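Hypothetical aldose 1-epimerase (Klebsiella pneumoniae subsp. pneumoniae MGH 78578, PDB 3TY1) probably binds a carbohydrate through a galactose-mutarotase-like beta-supersandwich fold, although its substrate and precise reaction remain uncertain. Local coordinates at residues Q207-S212 / G314-T319; F225-S230 / T273-V278; I229-P234 / N262-A267; F235-K240 / E378-K383; E258-I263 / V297-K302. All blocks are in the same frame, centred on the assembly; numbering follows the deposited sequence.

Strand 259-265 joins contacts 3 and 5, which share Asn262 and Ile263, and strand 297-304 leads on to contact 1, bonded to it through Gly314 N to Trp301 O (2.8 Å). Contacts 1 and 5, with centres about 10 Å apart, meet beside the bound sulfate: His211 holds the ion, and Trp301 lies against His211. Contact 2 belongs to the facing sheet; its Phe225 packs on Ile263, Leu298, Leu300 and Ile315. The corner at Ser230 carries the chain from contact 2 into contact 3, about 10 Å away between centres. Contact 4 lies at the surface, where the loop after strand 231-234 meets the C-terminal tail, about 19 Å from contact 1 between centres.

Contact 1: Q207-S212 / G314-T319; sequences QIIYHS and GIEPGT. With SO4 (sulfate ion), chain L.
Strand 207-212 runs antiparallel to 314-318, the short axes 4.6 Å apart at 159°. Tyr210 N donates to Pro317 O (2.9 Å) nearly along the C=O axis. Ser212 and Ile315 form a hydrogen-bonded pair, Ile315 N to Ser212 O short at 2.8 Å and the return bond from Ser212 N weak. At the far end, Thr319 clasps Ile208 twice: its N donates to Ile208 O, and OG1, set between the backbone N and carbonyl carbon, accepts from Ile208 N at 3.0 Å. The polar centre is His211 beside Glu316, two side chains pointing the same way. The Glu316 carboxylate stacks over one imidazole face, its plane 29° from the ring, with OE2 3.0 Å from His211 CE1; CG also makes a CH-pi contact with the ring. Ile209 CG2 rests on Glu316 CB at 3.6 Å. At the ring edge His211 NE2 donates to sulfate O3 (2.8 Å), while His211 ND1 is bonded to Asn213 OD1. These acceptors and the overlying carboxylate would probably favour a protonated imidazole. His136 also binds the sulfate. Histidine and glutamate on neighbouring strands beside a bound anion are consistent with the sugar pocket of a galactose-mutarotase-like supersandwich.

Contact 2: F225-S230 / T273-V278; sequences FLAPIS and TLAAVV
Phe225 starts from a CB on the same sheet face as Val277 and swings CG anti to the backbone N (chi1 174°), which lays the ring along the opposing strand. Phe225 CG stands 4.0 Å from Ala276 O; the next atom, CD1, approaches that oxygen to 3.3 Å; CE1 passes on to Ala275 CB at 4.1 Å and also meets Ile315 CG1. The rest of the Phe225 ring packs on the facing sheet: CD2 meets Leu300 CD2, CE2 meets Ile263 CD1, and CZ, the tip, meets Leu298 CD2. Ala276 O itself is held by Leu226 N in an almost straight bond of 2.8 Å, and Leu226 O accepts Ala276 N in return, which makes Leu226 and Ala276 an antiparallel hydrogen-bonded pair. On the other face, Leu226 CD1 meets Val278 CG1 at 3.7 Å, the two side chains crossing at about a right angle. The pairing ends after Leu226; at Pro228 there is no N-H to resume it, and Pro228 CD presses to 3.0 Å from Leu274 O, a buried carbonyl that finds no hydrogen-bond partner in the model. Pro228 CG also lies against Thr273 OG1, whose polar partner is Leu266 O. Helix 355-369 lies over the face of Leu226, Ala276 and Val278. With strand 224-229 outermost within the chain and the Phe225 ring packed against the facing sheet, the arrangement is that of a strand pair at the margin of one sheet of a beta-supersandwich.

Contact 3: I229-P234 / N262-A267; sequences ISSISP and NIQPLA
Strands 231-234 and 262-265 run antiparallel, 172° between directions and 4.9 Å between the short axes, with the register slipping by one residue where Ser230 and Ser231 both face Gln264: a classic beta bulge. Ser230 N donates to Gln264 O nearly along the C=O axis (2.9 Å), whereas Gln264 N reaches Ser231 O from above the carbonyl plane. Both serine hydroxyls occupy the crowded position between backbone N and carbonyl carbon, which brings each OG against Gln264 CB; Ser230 OG also lies 3.1 Å from Gln264 O, a possible second bond to that carbonyl. On the opposite face Ile232 and Ile263 lie side by side, Ile232 CD1 touching Ile263 CG1 at 3.7 Å. Ile229 crosses Ile263 at about a right angle; in the conformer described, one of two modelled, the two CG2 methyls of Ile229 and Ile263 are squeezed to 3.3 Å. Leu266 then closes the corner, its CD1 3.5 Å from Ile229 O. At the other end, one water joins Ser233 OG, Pro234 O and Asn262 ND2, and a second links Ser233 OG to Asn262 O (2.9 Å from the water). Strand 231-234 has 375-376 as its parallel neighbour on its other edge, through Ile232 to Ala375 and Asn377, while Leu266 packs on Ile368 and Gln369 of helix 355-369 and strand 259-265 continues the sheet toward 297-304.

Contact 4: F235-K240 / E378-K383; sequences FNDYAK and ETPIAK
An Asx motif shapes the loop 235-240 against which the C-terminal tail lies: Asn236 OD1, brought back over its own backbone (chi1 58°), accepts from Ala239 N at 3.1 Å, in the plane of the amide carbonyl. Residues 237-240 follow with helical backbone angles; Lys240 CB points toward the tail, and the end of Asp237 approaches it. Pro380 carries most of the contact from the tail. Pro380 CB sits 3.7 Å from Phe235 O, its CG leans on the Asn236 backbone, 4.0 Å from Asn236 C, and its CD faces the lysine. Lys240 crosses Pro380 at about a right angle; CG is anti to the carbonyl carbon and the chain runs extended to its tip, so the aliphatic part passes alongside the tail, with CE 4.1 Å from Pro380 CD. Lys240 CE also lies 3.2 Å from Glu378 O, a carbonyl buried here that finds no hydrogen-bond partner in the model. Lys240 NZ makes a weak salt bridge with Asp237 OD1 (3.5 Å), while the Glu378 carboxylate, oppositely charged, is too distant for contact. Phe235 CB points away from the tail, and its ring stacks on Tyr323 and packs against Asn262 and Val260 of strand 259-265. The Phe235 carbonyl faces the tail instead and also receives a bond from Tyr323 OH. No direct hydrogen bond spans the two segments; the polar bridge is a single water, donating to Phe235 O at 2.6 Å and to Ala382 O at 2.5 Å.

Contact 5: E258-I263 / V297-K302; sequences EMVFNI and VLTLWK
Two donors grip Glu258 OE1: Trp301 NE1 at 3.0 Å and, in a salt bridge, Lys171 NZ of the second subunit. Glu258 OE1 lies near the indole plane, but the N-H meets it from well above the carboxylate plane, the two planes being 72° apart and the side chains crossing at about a right angle. Glu258 CG occupies the crowded position between backbone N and carbonyl carbon, and from there the extended chain reaches the indole. Behind this pair, strands 259-263 and 297-302 run antiparallel at 165°, tied by six backbone hydrogen bonds, two in each of the pairs Met259 with Lys302, Phe261 with Leu300 and Ile263 with Leu298. On the face bearing Trp301, Val260 straddles its neighbours: CG1 packs on Thr299 CG2 at 3.5 Å, and CG2 touches the indole edge at Trp301 CD1 (3.7 Å). Further along that face a water donates to Asn262 OD1 and bonds Thr299 OG1, bridging the two side chains. The other face is largely apolar. Phe261 meets the bent Lys302 chain edge-on, CE2 against CD at 3.7 Å, and Ile263 lies beside Leu298 while its CD1 reaches Leu300 CB (4.0 Å). Lys302 NZ goes on to Trp246 O and Thr248 O, with a cation-pi contact to Tyr249. With Phe225 behind the face of Ile263, Leu298 and Leu300 and the sulfate about 4 Å from the Trp301 side chain, this is a supersandwich sheet with one side in the core and the other probably lining the sugar pocket, at a subunit interface.

Contact 1: Q207-S212 / G314-T319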
# COMPACT_ATOMS: atom_id res chain seq x y z
N GLN A 207 14.38 12.12 15.36
CA GLN A 207 15.59 12.31 14.58
C GLN A 207 15.22 12.98 13.26
O GLN A 207 14.15 12.71 12.72
CB GLN A 207 16.26 11.00 14.24
CG GLN A 207 16.64 10.09 15.38
CD GLN A 207 17.14 8.78 14.87
OE1 GLN A 207 16.33 7.88 14.58
NE2 GLN A 207 18.47 8.66 14.70
N ILE A 208 16.12 13.79 12.72
CA ILE A 208 15.87 14.39 11.38
C ILE A 208 17.16 14.66 10.63
O ILE A 208 18.11 15.13 11.22
CB ILE A 208 15.01 15.69 11.47
CG1 ILE A 208 14.71 16.34 10.10
CG2 ILE A 208 15.65 16.71 12.45
CD1 ILE A 208 13.90 15.46 9.13
N ILE A 209 17.18 14.37 9.32
CA ILE A 209 18.25 14.75 8.44
C ILE A 209 17.56 15.50 7.28
O ILE A 209 16.59 14.95 6.70
CB ILE A 209 19.03 13.50 7.90
CG1 ILE A 209 19.68 12.72 9.03
CG2 ILE A 209 20.04 13.94 6.84
CD1 ILE A 209 20.43 11.46 8.60
N TYR A 210 18.01 16.72 6.99
CA TYR A 210 17.57 17.50 5.83
C TYR A 210 18.47 17.09 4.66
O TYR A 210 19.54 17.66 4.42
CB TYR A 210 17.62 18.99 6.15
CG TYR A 210 16.43 19.39 6.99
CD1 TYR A 210 16.40 19.20 8.35
CD2 TYR A 210 15.28 19.91 6.38
CE1 TYR A 210 15.26 19.53 9.09
CE2 TYR A 210 14.22 20.27 7.09
CZ TYR A 210 14.19 20.07 8.45
OH TYR A 210 13.05 20.40 9.14
N HIS A 211 18.03 16.06 3.95
CA HIS A 211 18.83 15.35 2.97
C HIS A 211 18.77 16.13 1.66
O HIS A 211 17.82 15.99 0.88
CB HIS A 211 18.26 13.92 2.86
CG HIS A 211 19.17 12.91 2.26
ND1 HIS A 211 19.74 13.07 1.01
CD2 HIS A 211 19.51 11.66 2.67
CE1 HIS A 211 20.39 11.97 0.69
NE2 HIS A 211 20.28 11.10 1.68
N SER A 212 19.77 16.98 1.44
CA SER A 212 19.74 17.97 0.35
C SER A 212 20.69 17.55 -0.75
O SER A 212 21.90 17.38 -0.50
CB SER A 212 20.03 19.35 0.93
OG SER A 212 19.22 19.60 2.12
N GLY A 314 25.01 14.79 -1.47
CA GLY A 314 24.09 15.21 -0.40
C GLY A 314 24.83 16.05 0.58
O GLY A 314 25.94 15.64 1.03
N ILE A 315 24.27 17.21 0.93
CA ILE A 315 24.77 18.04 2.06
C ILE A 315 23.65 17.91 3.06
O ILE A 315 22.56 18.41 2.82
CB ILE A 315 24.96 19.50 1.68
CG1 ILE A 315 25.99 19.62 0.55
CG2 ILE A 315 25.43 20.30 2.90
CD1 ILE A 315 26.22 21.08 0.07
N GLU A 316 23.88 17.16 4.13
CA GLU A 316 22.79 16.67 4.98
C GLU A 316 22.89 17.05 6.43
O GLU A 316 23.39 16.27 7.28
CB GLU A 316 22.72 15.14 4.83
CG GLU A 316 22.84 14.62 3.39
CD GLU A 316 22.78 13.13 3.28
OE1 GLU A 316 22.57 12.45 4.31
OE2 GLU A 316 22.98 12.65 2.14
N PRO A 317 22.45 18.26 6.75
CA PRO A 317 22.48 18.65 8.15
C PRO A 317 21.44 17.86 8.92
O PRO A 317 20.36 17.59 8.39
CB PRO A 317 22.18 20.14 8.13
CG PRO A 317 21.72 20.45 6.78
CD PRO A 317 22.08 19.36 5.87
N GLY A 318 21.78 17.45 10.12
CA GLY A 318 20.88 16.64 10.89
C GLY A 318 21.10 16.66 12.37
O GLY A 318 22.09 17.25 12.86
N THR A 319 20.16 16.04 13.08
CA THR A 319 20.34 15.73 14.50
C THR A 319 21.17 14.44 14.63
O THR A 319 21.80 14.19 15.66
CB THR A 319 19.00 15.57 15.26
OG1 THR A 319 18.26 14.50 14.69
CG2 THR A 319 18.18 16.85 15.25
S SO4 L . 21.32 7.56 1.28
O1 SO4 L . 20.96 7.69 -0.14
O2 SO4 L . 22.72 7.96 1.50
O3 SO4 L . 20.44 8.38 2.12
O4 SO4 L . 21.13 6.16 1.66

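Contact 2: F225-S230 / T273-V278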
# COMPACT_ATOMS: atom_id res chain seq x y z
N PHE A 225 33.40 20.91 -2.11
CA PHE A 225 32.52 20.99 -0.96
C PHE A 225 33.17 21.93 0.02
O PHE A 225 34.34 21.74 0.38
CB PHE A 225 32.27 19.63 -0.29
CG PHE A 225 31.48 19.73 0.97
CD1 PHE A 225 30.15 20.11 0.94
CD2 PHE A 225 32.07 19.50 2.20
CE1 PHE A 225 29.42 20.22 2.14
CE2 PHE A 225 31.34 19.61 3.38
CZ PHE A 225 30.02 19.96 3.34
N LEU A 226 32.43 22.95 0.44
CA LEU A 226 32.94 23.98 1.35
C LEU A 226 32.17 23.91 2.67
O LEU A 226 30.96 23.89 2.69
CB LEU A 226 32.76 25.37 0.73
CG LEU A 226 33.17 25.60 -0.73
CD1 LEU A 226 32.81 26.99 -1.24
CD2 LEU A 226 34.65 25.25 -0.94
N ALA A 227 32.88 23.93 3.79
CA ALA A 227 32.22 24.00 5.10
C ALA A 227 33.26 24.29 6.17
O ALA A 227 34.39 23.87 5.99
CB ALA A 227 31.53 22.68 5.42
N PRO A 228 32.88 25.02 7.25
CA PRO A 228 33.74 25.27 8.39
C PRO A 228 33.55 24.09 9.33
O PRO A 228 32.43 23.84 9.77
CB PRO A 228 33.19 26.57 8.99
CG PRO A 228 31.82 26.64 8.60
CD PRO A 228 31.57 25.66 7.45
N ILE A 229 34.63 23.37 9.61
CA ILE A 229 34.51 22.13 10.37
C ILE A 229 35.63 21.93 11.39
O ILE A 229 36.77 22.34 11.19
CB ILE A 229 34.37 20.86 9.44
CG1 ILE A 229 35.67 20.49 8.72
CG2 ILE A 229 33.23 21.05 8.42
CD1 ILE A 229 35.59 19.14 8.04
N SER A 230 35.24 21.30 12.50
CA SER A 230 36.22 20.94 13.53
C SER A 230 36.76 19.54 13.24
O SER A 230 37.97 19.31 13.40
CB SER A 230 35.66 21.05 14.95
OG SER A 230 34.54 20.23 15.13
N THR A 273 25.78 28.14 10.78
CA THR A 273 26.87 27.65 9.96
C THR A 273 26.42 27.64 8.50
O THR A 273 25.26 27.90 8.20
CB THR A 273 27.35 26.28 10.43
OG1 THR A 273 28.62 26.00 9.82
CG2 THR A 273 26.34 25.20 10.08
N LEU A 274 27.36 27.36 7.59
CA LEU A 274 27.13 27.46 6.15
C LEU A 274 27.93 26.38 5.48
O LEU A 274 29.13 26.24 5.76
CB LEU A 274 27.55 28.86 5.66
CG LEU A 274 27.23 29.40 4.29
CD1 LEU A 274 25.72 29.43 4.07
CD2 LEU A 274 27.83 30.79 4.08
N ALA A 275 27.28 25.62 4.61
CA ALA A 275 27.93 24.60 3.79
C ALA A 275 27.52 24.80 2.34
O ALA A 275 26.39 25.28 2.05
CB ALA A 275 27.54 23.22 4.29
N ALA A 276 28.38 24.39 1.43
CA ALA A 276 28.10 24.64 0.01
C ALA A 276 28.82 23.66 -0.93
O ALA A 276 29.86 23.08 -0.58
CB ALA A 276 28.49 26.09 -0.33
N VAL A 277 28.24 23.46 -2.11
CA VAL A 277 28.86 22.78 -3.21
C VAL A 277 28.98 23.81 -4.33
O VAL A 277 28.04 24.55 -4.62
CB VAL A 277 28.14 21.51 -3.65
CG1 VAL A 277 26.65 21.76 -3.96
CG2 VAL A 277 28.85 20.94 -4.90
N VAL A 278 30.16 23.91 -4.90
CA VAL A 278 30.43 24.87 -5.95
C VAL A 278 31.12 24.15 -7.10
O VAL A 278 31.80 23.14 -6.90
CB VAL A 278 31.26 26.04 -5.41
CG1 VAL A 278 30.57 26.70 -4.21
CG2 VAL A 278 32.70 25.59 -5.04

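Contact 3: I229-P234 / N262-A267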
# COMPACT_ATOMS: atom_id res chain seq x y z
N ILE A 229 34.63 23.37 9.61
CA ILE A 229 34.51 22.13 10.37
C ILE A 229 35.63 21.93 11.39
O ILE A 229 36.77 22.34 11.19
CB ILE A 229 34.37 20.86 9.44
CG1 ILE A 229 35.67 20.49 8.72
CG2 ILE A 229 33.23 21.05 8.42
CD1 ILE A 229 35.59 19.14 8.04
N SER A 230 35.24 21.30 12.50
CA SER A 230 36.22 20.94 13.53
C SER A 230 36.76 19.54 13.24
O SER A 230 37.97 19.31 13.40
CB SER A 230 35.66 21.05 14.95
OG SER A 230 34.54 20.23 15.13
N SER A 231 35.92 18.60 12.80
CA SER A 231 36.42 17.27 12.45
C SER A 231 35.63 16.61 11.35
O SER A 231 34.49 16.98 11.08
CB SER A 231 36.48 16.36 13.69
OG SER A 231 35.18 16.12 14.18
N ILE A 232 36.28 15.67 10.67
CA ILE A 232 35.63 14.88 9.61
C ILE A 232 36.24 13.49 9.64
O ILE A 232 37.48 13.34 9.80
CB ILE A 232 35.76 15.54 8.22
CG1 ILE A 232 35.13 14.68 7.11
CG2 ILE A 232 37.22 15.83 7.86
CD1 ILE A 232 34.88 15.48 5.86
N SER A 233 35.36 12.50 9.50
CA SER A 233 35.73 11.09 9.50
C SER A 233 34.92 10.29 8.50
O SER A 233 33.76 10.64 8.18
CB SER A 233 35.58 10.48 10.89
OG SER A 233 34.28 10.68 11.39
N PRO A 234 35.51 9.22 7.96
CA PRO A 234 34.74 8.46 6.99
C PRO A 234 33.65 7.66 7.68
O PRO A 234 33.84 7.22 8.81
CB PRO A 234 35.79 7.53 6.38
CG PRO A 234 36.76 7.33 7.42
CD PRO A 234 36.82 8.61 8.20
N ASN A 262 31.26 11.88 7.97
CA ASN A 262 30.59 12.44 9.12
C ASN A 262 31.34 13.65 9.61
O ASN A 262 32.51 13.51 9.97
CB ASN A 262 30.49 11.40 10.21
CG ASN A 262 29.63 10.23 9.81
OD1 ASN A 262 28.58 10.39 9.18
ND2 ASN A 262 30.06 9.03 10.22
N ILE A 263 30.66 14.78 9.70
CA ILE A 263 31.25 16.07 10.02
C ILE A 263 30.70 16.68 11.30
O ILE A 263 29.51 16.55 11.60
CB ILE A 263 31.01 17.09 8.87
CG1 ILE A 263 31.83 16.69 7.63
CG2 ILE A 263 31.34 18.57 9.35
CD1 ILE A 263 31.37 17.27 6.28
N GLN A 264 31.61 17.29 12.07
CA GLN A 264 31.23 18.12 13.22
C GLN A 264 31.48 19.56 12.78
O GLN A 264 32.64 20.03 12.69
CB GLN A 264 31.98 17.74 14.49
CG GLN A 264 31.05 17.17 15.57
CD GLN A 264 29.96 18.17 16.00
OE1 GLN A 264 30.15 19.40 15.93
NE2 GLN A 264 28.82 17.65 16.43
N PRO A 265 30.41 20.29 12.45
CA PRO A 265 30.60 21.66 11.92
C PRO A 265 30.96 22.71 12.98
O PRO A 265 30.66 22.51 14.14
CB PRO A 265 29.24 21.99 11.34
CG PRO A 265 28.30 21.23 12.18
CD PRO A 265 28.98 19.93 12.45
N LEU A 266 31.61 23.79 12.56
CA LEU A 266 31.84 24.99 13.39
C LEU A 266 30.71 25.97 13.06
O LEU A 266 30.11 25.90 11.98
CB LEU A 266 33.18 25.61 13.07
CG LEU A 266 34.39 24.78 13.49
CD1 LEU A 266 35.62 25.30 12.77
CD2 LEU A 266 34.54 24.81 15.04
N ALA A 267 30.40 26.85 13.99
CA ALA A 267 29.31 27.84 13.83
C ALA A 267 29.80 29.23 14.20
O ALA A 267 30.75 29.34 14.93
CB ALA A 267 28.13 27.47 14.73
O HOH W 1 32.74 8.42 11.07
O HOH W 2 33.54 13.07 12.66

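Contact 4: F235-K240 / E378-K383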
# COMPACT_ATOMS: atom_id res chain seq x y z
N PHE A 235 32.52 7.47 6.98
CA PHE A 235 31.37 6.71 7.49
C PHE A 235 31.69 5.22 7.72
O PHE A 235 31.20 4.62 8.68
CB PHE A 235 30.19 6.86 6.50
CG PHE A 235 28.90 6.30 7.00
CD1 PHE A 235 28.01 7.10 7.73
CD2 PHE A 235 28.54 4.98 6.71
CE1 PHE A 235 26.78 6.59 8.17
CE2 PHE A 235 27.33 4.46 7.14
CZ PHE A 235 26.45 5.26 7.88
N ASN A 236 32.51 4.66 6.83
CA ASN A 236 32.95 3.25 6.87
C ASN A 236 34.37 3.13 6.27
O ASN A 236 34.97 4.14 5.87
CB ASN A 236 31.93 2.37 6.13
CG ASN A 236 31.71 2.79 4.65
OD1 ASN A 236 32.47 3.57 4.08
ND2 ASN A 236 30.66 2.25 4.04
N ASP A 237 34.89 1.91 6.20
CA ASP A 237 36.23 1.65 5.69
C ASP A 237 36.41 2.06 4.24
O ASP A 237 37.47 2.58 3.85
CB ASP A 237 36.59 0.16 5.87
CG ASP A 237 36.86 -0.22 7.34
OD1 ASP A 237 37.21 0.65 8.17
OD2 ASP A 237 36.72 -1.42 7.66
N TYR A 238 35.36 1.89 3.45
CA TYR A 238 35.41 2.22 2.05
C TYR A 238 35.65 3.70 1.85
O TYR A 238 36.36 4.06 0.93
CB TYR A 238 34.14 1.78 1.34
CG TYR A 238 34.14 2.07 -0.13
CD1 TYR A 238 34.93 1.33 -1.01
CD2 TYR A 238 33.32 3.08 -0.67
CE1 TYR A 238 34.94 1.59 -2.39
CE2 TYR A 238 33.33 3.35 -2.04
CZ TYR A 238 34.13 2.59 -2.90
OH TYR A 238 34.13 2.85 -4.25
N ALA A 239 35.08 4.55 2.70
CA ALA A 239 35.28 6.00 2.59
C ALA A 239 36.68 6.47 3.04
O ALA A 239 37.04 7.62 2.79
CB ALA A 239 34.19 6.75 3.32
N LYS A 240 37.46 5.63 3.71
CA LYS A 240 38.78 6.07 4.19
C LYS A 240 39.66 6.60 3.06
O LYS A 240 40.33 7.57 3.26
CB LYS A 240 39.53 4.94 4.92
CG LYS A 240 39.09 4.68 6.36
CD LYS A 240 39.73 3.36 6.88
CE LYS A 240 39.61 3.21 8.39
NZ LYS A 240 40.30 2.00 8.91
N GLU A 378 40.73 9.16 10.86
CA GLU A 378 40.59 8.00 9.97
C GLU A 378 39.62 6.92 10.43
O GLU A 378 39.10 6.17 9.58
CB GLU A 378 41.95 7.34 9.71
CG GLU A 378 42.80 8.16 8.75
CD GLU A 378 44.27 7.84 8.87
OE1 GLU A 378 44.61 6.64 8.82
OE2 GLU A 378 45.06 8.79 9.01
N THR A 379 39.37 6.83 11.73
CA THR A 379 38.52 5.79 12.28
C THR A 379 37.06 6.20 12.21
O THR A 379 36.71 7.26 12.74
CB THR A 379 38.87 5.48 13.73
OG1 THR A 379 40.26 5.21 13.80
CG2 THR A 379 38.11 4.26 14.25
N PRO A 380 36.19 5.37 11.59
CA PRO A 380 34.75 5.63 11.63
C PRO A 380 34.26 5.67 13.07
O PRO A 380 34.77 4.92 13.90
CB PRO A 380 34.15 4.41 10.90
CG PRO A 380 35.24 3.89 10.06
CD PRO A 380 36.50 4.15 10.82
N ILE A 381 33.29 6.54 13.36
CA ILE A 381 32.75 6.68 14.72
C ILE A 381 31.83 5.52 15.13
O ILE A 381 31.57 5.34 16.32
CB ILE A 381 32.06 8.06 14.94
CG1 ILE A 381 30.78 8.22 14.15
CG2 ILE A 381 33.01 9.22 14.61
CD1 ILE A 381 30.20 9.60 14.32
N ALA A 382 31.34 4.73 14.16
CA ALA A 382 30.50 3.58 14.45
C ALA A 382 30.64 2.54 13.35
O ALA A 382 31.22 2.83 12.32
CB ALA A 382 29.06 4.01 14.60
N LYS A 383 30.15 1.32 13.59
CA LYS A 383 30.19 0.21 12.60
C LYS A 383 28.79 -0.37 12.53
O LYS A 383 28.27 -0.79 13.54
CB LYS A 383 31.19 -0.89 13.02
O HOH W 3 31.53 2.29 9.87

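Contact 5: E258-I263 / V297-K302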
# COMPACT_ATOMS: atom_id res chain seq x y z
N GLU A 258 29.46 5.10 -3.50
CA GLU A 258 29.42 6.31 -2.69
C GLU A 258 30.50 6.32 -1.63
O GLU A 258 31.01 5.26 -1.21
CB GLU A 258 28.06 6.45 -1.99
CG GLU A 258 27.75 5.36 -0.97
CD GLU A 258 26.38 5.47 -0.35
OE1 GLU A 258 25.40 5.73 -1.09
OE2 GLU A 258 26.28 5.26 0.88
N MSE A 259 30.84 7.53 -1.18
CA MSE A 259 31.67 7.68 0.03
C MSE A 259 30.96 8.73 0.88
O MSE A 259 30.53 9.78 0.38
CB MSE A 259 33.12 8.06 -0.30
CG MSE A 259 33.87 6.96 -0.93
SE MSE A 259 35.71 7.41 -1.24
CE MSE A 259 36.24 5.70 -2.03
N VAL A 260 30.74 8.38 2.14
CA VAL A 260 30.04 9.26 3.06
C VAL A 260 31.01 9.66 4.15
O VAL A 260 31.85 8.85 4.53
CB VAL A 260 28.82 8.56 3.64
CG1 VAL A 260 28.17 9.44 4.70
CG2 VAL A 260 27.83 8.27 2.49
N PHE A 261 30.89 10.93 4.62
CA PHE A 261 31.74 11.47 5.68
C PHE A 261 30.87 12.13 6.73
O PHE A 261 29.85 12.82 6.42
CB PHE A 261 32.77 12.45 5.11
CG PHE A 261 33.67 11.81 4.08
CD1 PHE A 261 34.81 11.11 4.48
CD2 PHE A 261 33.35 11.85 2.73
CE1 PHE A 261 35.62 10.48 3.53
CE2 PHE A 261 34.16 11.23 1.78
CZ PHE A 261 35.31 10.56 2.19
N ASN A 262 31.26 11.88 7.97
CA ASN A 262 30.59 12.44 9.12
C ASN A 262 31.34 13.65 9.61
O ASN A 262 32.51 13.51 9.97
CB ASN A 262 30.49 11.40 10.21
CG ASN A 262 29.63 10.23 9.81
OD1 ASN A 262 28.58 10.39 9.18
ND2 ASN A 262 30.06 9.03 10.22
N ILE A 263 30.66 14.78 9.70
CA ILE A 263 31.25 16.07 10.02
C ILE A 263 30.70 16.68 11.30
O ILE A 263 29.51 16.55 11.60
CB ILE A 263 31.01 17.09 8.87
CG1 ILE A 263 31.83 16.69 7.63
CG2 ILE A 263 31.34 18.57 9.35
CD1 ILE A 263 31.37 17.27 6.28
N VAL A 297 24.92 18.15 13.63
CA VAL A 297 25.85 17.36 12.83
C VAL A 297 25.58 17.52 11.35
O VAL A 297 24.55 18.05 10.96
CB VAL A 297 25.87 15.86 13.24
CG1 VAL A 297 26.35 15.76 14.73
CG2 VAL A 297 24.52 15.17 13.01
N LEU A 298 26.57 17.10 10.56
CA LEU A 298 26.50 17.22 9.11
C LEU A 298 27.03 15.97 8.44
O LEU A 298 28.07 15.45 8.82
CB LEU A 298 27.29 18.45 8.66
CG LEU A 298 27.35 18.82 7.17
CD1 LEU A 298 25.97 19.17 6.69
CD2 LEU A 298 28.28 20.04 7.02
N THR A 299 26.31 15.49 7.43
CA THR A 299 26.74 14.34 6.62
C THR A 299 26.98 14.82 5.21
O THR A 299 26.18 15.59 4.65
CB THR A 299 25.66 13.22 6.63
OG1 THR A 299 25.47 12.75 7.96
CG2 THR A 299 26.04 12.04 5.69
N LEU A 300 28.09 14.35 4.64
CA LEU A 300 28.47 14.64 3.26
C LEU A 300 28.36 13.30 2.52
O LEU A 300 29.07 12.35 2.85
CB LEU A 300 29.91 15.16 3.23
CG LEU A 300 30.54 15.41 1.85
CD1 LEU A 300 29.74 16.44 1.00
CD2 LEU A 300 32.01 15.83 1.98
N TRP A 301 27.47 13.23 1.54
CA TRP A 301 27.23 12.03 0.76
C TRP A 301 27.82 12.33 -0.62
O TRP A 301 27.34 13.22 -1.28
CB TRP A 301 25.70 11.75 0.70
CG TRP A 301 25.27 10.67 -0.22
CD1 TRP A 301 25.81 9.42 -0.33
CD2 TRP A 301 24.18 10.73 -1.16
NE1 TRP A 301 25.12 8.70 -1.29
CE2 TRP A 301 24.10 9.47 -1.79
CE3 TRP A 301 23.23 11.71 -1.49
CZ2 TRP A 301 23.16 9.18 -2.79
CZ3 TRP A 301 22.25 11.41 -2.45
CH2 TRP A 301 22.24 10.15 -3.09
N LYS A 302 28.89 11.63 -0.99
CA LYS A 302 29.56 11.84 -2.28
C LYS A 302 29.21 10.63 -3.14
O LYS A 302 29.83 9.59 -3.04
CB LYS A 302 31.07 11.96 -2.13
CG LYS A 302 31.47 13.05 -1.14
CD LYS A 302 33.02 13.21 -1.07
CE LYS A 302 33.56 14.11 -2.15
NZ LYS A 302 34.98 14.55 -1.84
O HOH W 4 26.07 10.02 8.06